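Beta-N-acetylhexosaminidase (Mycobacterium smegmatis, PDB 4YYF) probably hydrolyses terminal non-reducing N-acetyl-D-hexosamine residues from N-acetyl-beta-D-hexosaminides, as a member of glycosyl hydrolase family 3. Local coordinates at residues 221-225 against 226-230; 309-313 against 314-318; 341-345 against 346-350. The protein carries 1 engineered substitution. One frame throughout, in Å; residues are numbered along the deposited sequence.

Contact 1 (221-225 against 226-230)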
ATOM      1  N   THR A 221       9.180 -16.491   5.772  1.00 28.07           N
ATOM      2  CA  THR A 221       8.081 -17.456   5.678  1.00 28.61           C
ATOM      3  C   THR A 221       7.075 -17.266   6.824  1.00 26.17           C
ATOM      4  O   THR A 221       7.465 -17.021   7.966  1.00 25.01           O
ATOM      5  CB  THR A 221       8.621 -18.901   5.721  1.00 29.39           C
ATOM      6  OG1 THR A 221       9.603 -19.067   4.697  1.00 31.05           O
ATOM      7  CG2 THR A 221       7.502 -19.926   5.500  1.00 26.38           C
ATOM      8  N   THR A 222       5.785 -17.392   6.524  1.00 24.77           N
ATOM      9  CA  THR A 222       4.748 -17.321   7.553  1.00 25.24           C
ATOM     10  C   THR A 222       4.377 -18.725   8.024  1.00 26.92           C
ATOM     11  O   THR A 222       4.816 -19.711   7.428  1.00 25.61           O
ATOM     12  CB  THR A 222       3.469 -16.718   6.982  1.00 23.62           C
ATOM     13  OG1 THR A 222       2.913 -17.642   6.045  1.00 22.83           O
ATOM     14  CG2 THR A 222       3.736 -15.387   6.302  1.00 21.61           C
ATOM     15  N   PRO A 223       3.541 -18.825   9.081  1.00 24.36           N
ATOM     16  CA  PRO A 223       2.901 -20.115   9.363  1.00 25.48           C
ATOM     17  C   PRO A 223       2.054 -20.535   8.159  1.00 25.11           C
ATOM     18  O   PRO A 223       1.737 -19.686   7.329  1.00 24.23           O
ATOM     19  CB  PRO A 223       1.984 -19.792  10.549  1.00 26.95           C
ATOM     20  CG  PRO A 223       2.639 -18.628  11.222  1.00 28.97           C
ATOM     21  CD  PRO A 223       3.228 -17.814  10.115  1.00 25.55           C
ATOM     22  N   PRO A 224       1.687 -21.823   8.059  1.00 27.10           N
ATOM     23  CA  PRO A 224       0.911 -22.252   6.888  1.00 23.65           C
ATOM     24  C   PRO A 224      -0.445 -21.561   6.799  1.00 25.88           C
ATOM     25  O   PRO A 224      -0.947 -21.059   7.810  1.00 24.62           O
ATOM     26  CB  PRO A 224       0.708 -23.753   7.128  1.00 25.30           C
ATOM     27  CG  PRO A 224       1.811 -24.146   8.068  1.00 29.31           C
ATOM     28  CD  PRO A 224       2.029 -22.952   8.945  1.00 28.98           C
ATOM     29  N   LEU A 225      -1.027 -21.540   5.602  1.00 25.41           N
ATOM     30  CA  LEU A 225      -2.317 -20.892   5.379  1.00 24.54           C
ATOM     31  C   LEU A 225      -3.397 -21.321   6.366  1.00 24.98           C
ATOM     32  O   LEU A 225      -4.159 -20.486   6.846  1.00 21.70           O
ATOM     33  CB  LEU A 225      -2.809 -21.152   3.947  1.00 27.18           C
ATOM     34  CG  LEU A 225      -4.194 -20.601   3.590  1.00 26.23           C
ATOM     35  CD1 LEU A 225      -4.252 -19.069   3.709  1.00 23.11           C
ATOM     36  CD2 LEU A 225      -4.605 -21.063   2.188  1.00 26.21           C
ATOM     37  N   ASP A 226      -3.476 -22.613   6.671  1.00 25.79           N
ATOM     38  CA  ASP A 226      -4.537 -23.063   7.569  1.00 33.84           C
ATOM     39  C   ASP A 226      -4.374 -22.453   8.968  1.00 32.95           C
ATOM     40  O   ASP A 226      -5.358 -22.259   9.684  1.00 31.04           O
ATOM     41  CB  ASP A 226      -4.650 -24.592   7.614  1.00 39.46           C
ATOM     42  CG  ASP A 226      -3.524 -25.241   8.389  1.00 50.60           C
ATOM     43  OD1 ASP A 226      -2.343 -25.029   8.038  1.00 51.36           O
ATOM     44  OD2 ASP A 226      -3.820 -25.969   9.361  1.00 58.99           O
ATOM     45  N   VAL A 227      -3.139 -22.122   9.339  1.00 23.60           N
ATOM     46  CA  VAL A 227      -2.910 -21.403  10.589  1.00 24.33           C
ATOM     47  C   VAL A 227      -3.304 -19.930  10.438  1.00 24.25           C
ATOM     48  O   VAL A 227      -3.920 -19.348  11.331  1.00 26.50           O
ATOM     49  CB  VAL A 227      -1.443 -21.528  11.083  1.00 29.22           C
ATOM     50  CG1 VAL A 227      -1.225 -20.678  12.322  1.00 29.89           C
ATOM     51  CG2 VAL A 227      -1.099 -22.978  11.383  1.00 31.40           C
ATOM     52  N   LEU A 228      -2.958 -19.325   9.306  1.00 21.77           N
ATOM     53  CA  LEU A 228      -3.294 -17.915   9.090  1.00 21.14           C
ATOM     54  C   LEU A 228      -4.812 -17.732   9.103  1.00 22.05           C
ATOM     55  O   LEU A 228      -5.319 -16.705   9.575  1.00 23.11           O
ATOM     56  CB  LEU A 228      -2.717 -17.404   7.762  1.00 20.41           C
ATOM     57  CG  LEU A 228      -1.202 -17.467   7.578  1.00 22.46           C
ATOM     58  CD1 LEU A 228      -0.802 -16.916   6.210  1.00 20.83           C
ATOM     59  CD2 LEU A 228      -0.493 -16.686   8.677  1.00 24.54           C
HETATM   60  N   MSE A 229      -5.526 -18.734   8.592  1.00 19.91           N
HETATM   61  CA  MSE A 229      -6.991 -18.682   8.485  1.00 26.09           C
HETATM   62  C   MSE A 229      -7.681 -18.441   9.815  1.00 29.65           C
HETATM   63  O   MSE A 229      -8.739 -17.818   9.852  1.00 31.14           O
HETATM   64  CB  MSE A 229      -7.556 -19.968   7.875  1.00 26.29           C
HETATM   65  CG  MSE A 229      -7.319 -20.109   6.397  1.00 30.41           C
HETATM   66 SE   MSE A 229      -8.289 -18.795   5.319  0.69 35.86          SE
HETATM   67  CE  MSE A 229      -8.160 -19.892   3.716  1.00 69.59           C
ATOM     68  N   GLY A 230      -7.092 -18.936  10.901  1.00 27.21           N
ATOM     69  CA  GLY A 230      -7.704 -18.787  12.214  1.00 30.03           C
ATOM     70  C   GLY A 230      -7.130 -17.670  13.072  1.00 30.34           C
ATOM     71  O   GLY A 230      -7.528 -17.502  14.223  1.00 30.55           O
TER
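Pro224 O receives Leu228 N at 3.0 Å, a bond of 156° in the first turn of a short helix, and Val227 N adds a weaker, more bent bond to the same oxygen. One residue on, Leu225 O takes Met229 N at 2.8 Å. Another polar link sits just upstream: the hydroxyl of Thr222 turns back on its own chain, OG1 donating to Pro223 O over 2.7 Å. It gets there because OG1 lies between the backbone N and the carbonyl carbon (chi1 68°).

The backbone bonds make a helix start with Pro224 at the N-cap; the threonine bond braces the chain before it. The helix is 225-229, and the chain reaching it is the long loop after strand 199-205 of the TIM barrel. In related bacterial family 3 hexosaminidases the loop after this strand carries catalytic residues. Thr221, bonded to Ser212, ties the run back to that loop.

Apolar contacts complete the turn. The Pro223 ring leans on Val227, CB to CG1 at 3.8 Å, while Val227 CG2 lies 4.0 Å from CD of the Pro224 ring. Leu228 turns inward: its CD2 approaches Pro223 CD, and its side chain crosses that of Thr222 at about a right angle, CD1 resting in van der Waals contact 3.8 Å from OG1. Val254 in a neighbouring loop also touches Leu228. Farther along, selenomethionine Met229 bends at its second torsion (chi2 -67°), so that CE swings over the fork of Leu225, 4.0 Å from CD1 and about as far from CD2. Leu272 of helix 267-275 packs against both Leu225 and Met229.

Contact 2 (309-313 against 314-318)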
ATOM      1  N   LEU A 309       6.287  -6.314 -13.123  1.00 18.49           N
ATOM      2  CA  LEU A 309       5.580  -7.197 -14.049  1.00 20.40           C
ATOM      3  C   LEU A 309       4.944  -8.394 -13.329  1.00 22.21           C
ATOM      4  O   LEU A 309       3.761  -8.691 -13.522  1.00 22.13           O
ATOM      5  CB  LEU A 309       6.532  -7.690 -15.143  1.00 21.15           C
ATOM      6  CG  LEU A 309       5.920  -8.704 -16.117  1.00 24.89           C
ATOM      7  CD1 LEU A 309       4.590  -8.189 -16.650  1.00 22.03           C
ATOM      8  CD2 LEU A 309       6.863  -9.043 -17.279  1.00 25.34           C
ATOM      9  N   ARG A 310       5.730  -9.088 -12.512  1.00 23.09           N
ATOM     10  CA  ARG A 310       5.216 -10.236 -11.774  1.00 24.84           C
ATOM     11  C   ARG A 310       4.061  -9.863 -10.844  1.00 22.89           C
ATOM     12  O   ARG A 310       3.089 -10.611 -10.722  1.00 21.70           O
ATOM     13  CB  ARG A 310       6.344 -10.919 -10.994  1.00 23.93           C
ATOM     14  CG  ARG A 310       7.263 -11.764 -11.874  1.00 24.73           C
ATOM     15  CD  ARG A 310       8.573 -12.076 -11.183  1.00 26.97           C
ATOM     16  NE  ARG A 310       9.419 -12.927 -12.026  1.00 35.84           N
ATOM     17  CZ  ARG A 310       9.301 -14.250 -12.102  1.00 38.50           C
ATOM     18  NH1 ARG A 310       8.384 -14.874 -11.374  1.00 39.73           N
ATOM     19  NH2 ARG A 310      10.099 -14.950 -12.902  1.00 32.95           N
ATOM     20  N   ALA A 311       4.158  -8.705 -10.196  1.00 21.60           N
ATOM     21  CA  ALA A 311       3.091  -8.262  -9.305  1.00 22.88           C
ATOM     22  C   ALA A 311       1.791  -8.028 -10.069  1.00 19.06           C
ATOM     23  O   ALA A 311       0.740  -8.510  -9.662  1.00 18.13           O
ATOM     24  CB  ALA A 311       3.498  -7.005  -8.533  1.00 21.82           C
ATOM     25  N   LEU A 312       1.863  -7.292 -11.174  1.00 18.68           N
ATOM     26  CA  LEU A 312       0.671  -6.988 -11.966  1.00 20.66           C
ATOM     27  C   LEU A 312       0.112  -8.238 -12.623  1.00 22.19           C
ATOM     28  O   LEU A 312      -1.110  -8.351 -12.796  1.00 24.80           O
ATOM     29  CB  LEU A 312       0.962  -5.907 -13.023  1.00 18.79           C
ATOM     30  CG  LEU A 312       1.470  -4.588 -12.448  1.00 21.97           C
ATOM     31  CD1 LEU A 312       1.781  -3.583 -13.575  1.00 20.94           C
ATOM     32  CD2 LEU A 312       0.470  -4.010 -11.440  1.00 21.25           C
ATOM     33  N   GLN A 313       0.990  -9.176 -12.987  1.00 24.32           N
ATOM     34  CA  GLN A 313       0.546 -10.478 -13.504  1.00 24.80           C
ATOM     35  C   GLN A 313      -0.204 -11.246 -12.426  1.00 26.28           C
ATOM     36  O   GLN A 313      -1.205 -11.913 -12.702  1.00 27.01           O
ATOM     37  CB  GLN A 313       1.732 -11.353 -13.928  1.00 26.63           C
ATOM     38  CG  GLN A 313       2.405 -11.004 -15.228  1.00 29.24           C
ATOM     39  CD  GLN A 313       3.626 -11.883 -15.472  1.00 35.67           C
ATOM     40  OE1 GLN A 313       4.369 -12.205 -14.539  1.00 37.31           O
ATOM     41  NE2 GLN A 313       3.824 -12.293 -16.720  1.00 37.34           N
ATOM     42  N   ALA A 314       0.301 -11.173 -11.200  1.00 24.36           N
ATOM     43  CA  ALA A 314      -0.260 -11.963 -10.109  1.00 23.86           C
ATOM     44  C   ALA A 314      -1.617 -11.411  -9.668  1.00 20.10           C
ATOM     45  O   ALA A 314      -2.482 -12.154  -9.225  1.00 20.82           O
ATOM     46  CB  ALA A 314       0.708 -12.026  -8.942  1.00 21.00           C
ATOM     47  N   GLY A 315      -1.803 -10.105  -9.777  1.00 19.99           N
ATOM     48  CA  GLY A 315      -3.101  -9.540  -9.461  1.00 20.16           C
ATOM     49  C   GLY A 315      -3.097  -8.251  -8.674  1.00 18.04           C
ATOM     50  O   GLY A 315      -4.166  -7.752  -8.313  1.00 15.85           O
ATOM     51  N   ALA A 316      -1.917  -7.686  -8.415  1.00 15.19           N
ATOM     52  CA  ALA A 316      -1.868  -6.383  -7.764  1.00 13.44           C
ATOM     53  C   ALA A 316      -2.453  -5.314  -8.687  1.00 15.91           C
ATOM     54  O   ALA A 316      -2.321  -5.403  -9.909  1.00 17.53           O
ATOM     55  CB  ALA A 316      -0.438  -6.024  -7.367  1.00 15.22           C
ATOM     56  N   ASP A 317      -3.102  -4.309  -8.104  1.00 12.68           N
ATOM     57  CA  ASP A 317      -3.595  -3.172  -8.887  1.00 13.70           C
ATOM     58  C   ASP A 317      -2.575  -2.056  -8.900  1.00 17.89           C
ATOM     59  O   ASP A 317      -2.641  -1.147  -9.729  1.00 16.33           O
ATOM     60  CB  ASP A 317      -4.846  -2.578  -8.261  1.00 13.08           C
ATOM     61  CG  ASP A 317      -5.966  -3.562  -8.158  1.00 16.49           C
ATOM     62  OD1 ASP A 317      -6.350  -4.128  -9.201  1.00 18.38           O
ATOM     63  OD2 ASP A 317      -6.455  -3.765  -7.027  1.00 19.50           O
ATOM     64  N   ASN A 318      -1.659  -2.088  -7.946  1.00 15.23           N
ATOM     65  CA  ASN A 318      -0.731  -0.978  -7.805  1.00 15.72           C
ATOM     66  C   ASN A 318       0.636  -1.442  -7.330  1.00 15.66           C
ATOM     67  O   ASN A 318       0.778  -1.977  -6.232  1.00 15.63           O
ATOM     68  CB  ASN A 318      -1.301   0.072  -6.849  1.00 16.42           C
ATOM     69  CG  ASN A 318      -0.660   1.433  -7.037  1.00 15.09           C
ATOM     70  OD1 ASN A 318       0.521   1.625  -6.745  1.00 16.83           O
ATOM     71  ND2 ASN A 318      -1.438   2.385  -7.532  1.00 16.70           N
TER
HETATM   72  O   HOH W   1      -2.991  -6.545 -12.203  1.00 20.65           O
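Ala311 O is gripped by two backbone donors, Gly315 N and Ala316 N, each at 3.0 Å. The second is a 6→1 bond at a helix C-terminus that ends on Gly315, which leaves the helix with positive phi (138°). The two donors approach differently: Gly315 N is tilted moderately from the carbonyl plane, whereas Ala316 N comes from above it. Here helix 304-314 of the TIM barrel ends and the chain turns into strand 319-321.

The reversal brings the Ala311 and Ala316 methyls to 4.2 Å, both resting on Thr289 of strand 287-289. Ala314 CB sits 3.3 Å from Arg310 O and faces Pro267 and Tyr270 of helix 267-275. Leu312, with CG beside its backbone N (chi1 -58°), sets CD2 against Ala316 O. Beyond the turn, Asp317 OD1 is hydrogen-bonded to Ser351 OG and salt-bridged to Arg354, while OD2 forms a salt bridge with Arg274.

One water bridges the helix end to the outgoing chain, donating to Leu312 O at 2.7 Å and to Ala316 O at 2.6 Å.

Contact 3 (341-345 against 346-350). With NA (sodium ion), chain F.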
ATOM      1  N   GLY A 341       1.948 -10.935 -24.277  1.00 36.32           N
ATOM      2  CA  GLY A 341       0.863 -11.611 -23.585  1.00 40.36           C
ATOM      3  C   GLY A 341       1.257 -12.116 -22.215  1.00 39.05           C
ATOM      4  O   GLY A 341       0.546 -12.924 -21.605  1.00 35.55           O
ATOM      5  N   GLU A 342       2.400 -11.642 -21.728  1.00 34.81           N
ATOM      6  CA  GLU A 342       2.809 -11.939 -20.367  1.00 33.77           C
ATOM      7  C   GLU A 342       1.871 -11.215 -19.431  1.00 29.93           C
ATOM      8  O   GLU A 342       1.667 -11.630 -18.288  1.00 32.65           O
ATOM      9  CB  GLU A 342       4.226 -11.437 -20.122  1.00 33.80           C
ATOM     10  CG  GLU A 342       5.307 -12.271 -20.753  1.00 39.60           C
ATOM     11  CD  GLU A 342       6.645 -11.581 -20.639  1.00 41.28           C
ATOM     12  OE1 GLU A 342       6.903 -10.654 -21.438  1.00 37.40           O
ATOM     13  OE2 GLU A 342       7.413 -11.943 -19.725  1.00 41.33           O
ATOM     14  N   LEU A 343       1.336 -10.100 -19.917  1.00 26.55           N
ATOM     15  CA  LEU A 343       0.429  -9.274 -19.129  1.00 26.82           C
ATOM     16  C   LEU A 343      -0.838  -9.074 -19.945  1.00 26.70           C
ATOM     17  O   LEU A 343      -0.781  -8.573 -21.060  1.00 26.59           O
ATOM     18  CB  LEU A 343       1.071  -7.918 -18.821  1.00 26.11           C
ATOM     19  CG  LEU A 343       0.219  -6.939 -18.002  1.00 24.31           C
ATOM     20  CD1 LEU A 343      -0.151  -7.576 -16.679  1.00 23.22           C
ATOM     21  CD2 LEU A 343       0.951  -5.624 -17.770  1.00 23.35           C
ATOM     22  N   ASN A 344      -1.978  -9.483 -19.404  1.00 27.73           N
ATOM     23  CA  ASN A 344      -3.220  -9.400 -20.157  1.00 28.11           C
ATOM     24  C   ASN A 344      -3.790  -7.985 -20.130  1.00 23.01           C
ATOM     25  O   ASN A 344      -3.737  -7.317 -19.099  1.00 17.35           O
ATOM     26  CB  ASN A 344      -4.244 -10.374 -19.581  1.00 35.23           C
ATOM     27  CG  ASN A 344      -5.468 -10.516 -20.461  1.00 41.58           C
ATOM     28  OD1 ASN A 344      -6.441  -9.769 -20.320  1.00 39.84           O
ATOM     29  ND2 ASN A 344      -5.428 -11.482 -21.381  1.00 47.08           N
ATOM     30  N   GLN A 345      -4.364  -7.540 -21.247  1.00 21.04           N
ATOM     31  CA  GLN A 345      -4.999  -6.219 -21.297  1.00 26.21           C
ATOM     32  C   GLN A 345      -6.074  -6.056 -20.211  1.00 21.18           C
ATOM     33  O   GLN A 345      -6.253  -4.973 -19.652  1.00 18.40           O
ATOM     34  CB  GLN A 345      -5.597  -5.969 -22.687  1.00 27.92           C
ATOM     35  CG  GLN A 345      -6.116  -4.544 -22.892  1.00 39.98           C
ATOM     36  CD  GLN A 345      -5.055  -3.480 -22.631  1.00 51.64           C
ATOM     37  OE1 GLN A 345      -3.931  -3.567 -23.134  1.00 51.81           O
ATOM     38  NE2 GLN A 345      -5.406  -2.471 -21.831  1.00 52.79           N
ATOM     39  N   GLY A 346      -6.779  -7.143 -19.906  1.00 21.18           N
ATOM     40  CA  GLY A 346      -7.836  -7.113 -18.911  1.00 20.07           C
ATOM     41  C   GLY A 346      -7.305  -6.828 -17.524  1.00 17.96           C
ATOM     42  O   GLY A 346      -7.971  -6.189 -16.700  1.00 18.07           O
ATOM     43  N   ALA A 347      -6.096  -7.299 -17.247  1.00 15.93           N
ATOM     44  CA  ALA A 347      -5.504  -7.077 -15.931  1.00 21.30           C
ATOM     45  C   ALA A 347      -5.206  -5.600 -15.759  1.00 21.12           C
ATOM     46  O   ALA A 347      -5.370  -5.032 -14.675  1.00 16.06           O
ATOM     47  CB  ALA A 347      -4.244  -7.890 -15.770  1.00 21.18           C
ATOM     48  N   VAL A 348      -4.747  -4.983 -16.842  1.00 18.03           N
ATOM     49  CA  VAL A 348      -4.411  -3.569 -16.828  1.00 19.63           C
ATOM     50  C   VAL A 348      -5.676  -2.721 -16.701  1.00 17.42           C
ATOM     51  O   VAL A 348      -5.729  -1.803 -15.878  1.00 19.07           O
ATOM     52  CB  VAL A 348      -3.623  -3.179 -18.093  1.00 19.78           C
ATOM     53  CG1 VAL A 348      -3.465  -1.661 -18.189  1.00 20.40           C
ATOM     54  CG2 VAL A 348      -2.271  -3.838 -18.074  1.00 18.54           C
ATOM     55  N   ASP A 349      -6.691  -3.045 -17.497  1.00 17.11           N
ATOM     56  CA  ASP A 349      -7.935  -2.285 -17.472  1.00 19.85           C
ATOM     57  C   ASP A 349      -8.654  -2.372 -16.122  1.00 18.80           C
ATOM     58  O   ASP A 349      -9.124  -1.362 -15.603  1.00 17.18           O
ATOM     59  CB  ASP A 349      -8.870  -2.725 -18.602  1.00 21.77           C
ATOM     60  CG  ASP A 349      -8.390  -2.270 -19.980  1.00 33.20           C
ATOM     61  OD1 ASP A 349      -7.441  -1.462 -20.067  1.00 37.62           O
ATOM     62  OD2 ASP A 349      -8.975  -2.723 -20.982  1.00 30.49           O
ATOM     63  N   ALA A 350      -8.743  -3.572 -15.553  1.00 15.46           N
ATOM     64  CA  ALA A 350      -9.421  -3.730 -14.260  1.00 17.15           C
ATOM     65  C   ALA A 350      -8.730  -2.904 -13.183  1.00 19.15           C
ATOM     66  O   ALA A 350      -9.384  -2.263 -12.355  1.00 18.11           O
ATOM     67  CB  ALA A 350      -9.486  -5.196 -13.850  1.00 20.34           C
TER
HETATM   68 NA    NA F 403      -5.189  -6.081 -12.619  1.00 20.90          NA
HETATM   69  O   HOH W   2      -5.571  -6.686 -10.441  1.00 32.80           O
HETATM   70  O   HOH W   1      -2.991  -6.545 -12.203  1.00 20.65           O
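Leu343 reaches forward from the loop to the new helix, its CD2 3.7 Å from Val348 CG2 and its CD1 near Ala347 CB. The leucine carries CG opposite its backbone N (chi1 180°), which brings the fork to the first turn, the Leu343 and Val348 side chains crossing at about a right angle. Leu309, from helix 304-314, and Ala337 and Leu338, from helix 327-340, pack around the same leucine, and Leu45 of helix 41-46 meets Val348.

Asn344 comes next and works with both its oxygens. Its OD1 accepts Gly346 N at 2.7 Å, closing an Asx turn, while the backbone O accepts Ala347 N at 3.0 Å from well above the carbonyl plane. Val348 N adds a weak, long bond to that same oxygen. With these, three amides at the start of the helix find acceptors in one residue. The cap also lies close over Gly346, whose CA is 3.3 Å from OD1.

Gln345, the first helical residue, is joined to Asp349 twice. Its O takes Asp349 N at 2.9 Å, and its side chain, bent at the second torsion, curls back so that NE2 donates to Asp349 OD1, also at 2.9 Å. The donor lies above the carboxylate, 48° out of plane, while the oxygen sits nearly in the amide plane; the two flat groups are turned 55° apart. Lys44 forms a long, weak ion pair with that carboxylate.

Ala347, fixed by this first turn, points its O at a sodium ion, 2.3 Å away. Ser351, one turn later, and two waters are the ion's other ligands; the whole is an asparagine-capped helix start that doubles as a sodium site.

How the contacts relate
Along the chain the order is contact 1, contact 2, contact 3, all within the TIM-barrel domain of family 3. Contact 1 starts helix 225-229 and stands apart, its centre 22 Å from that of contact 2 and 30 Å from that of contact 3. Contacts 2 and 3 are neighbours, with centres 9 Å apart: the end of helix 304-314 lies against the loop between helices 327-340 and 345-357. Gln313 NE2 probably hydrogen-bonds to Glu342 O at 2.7 Å, and Leu309 packs on Glu342. The water bridging the turn of contact 2 is also a sodium ligand in contact 3, so the ion links one helix's end to another's beginning.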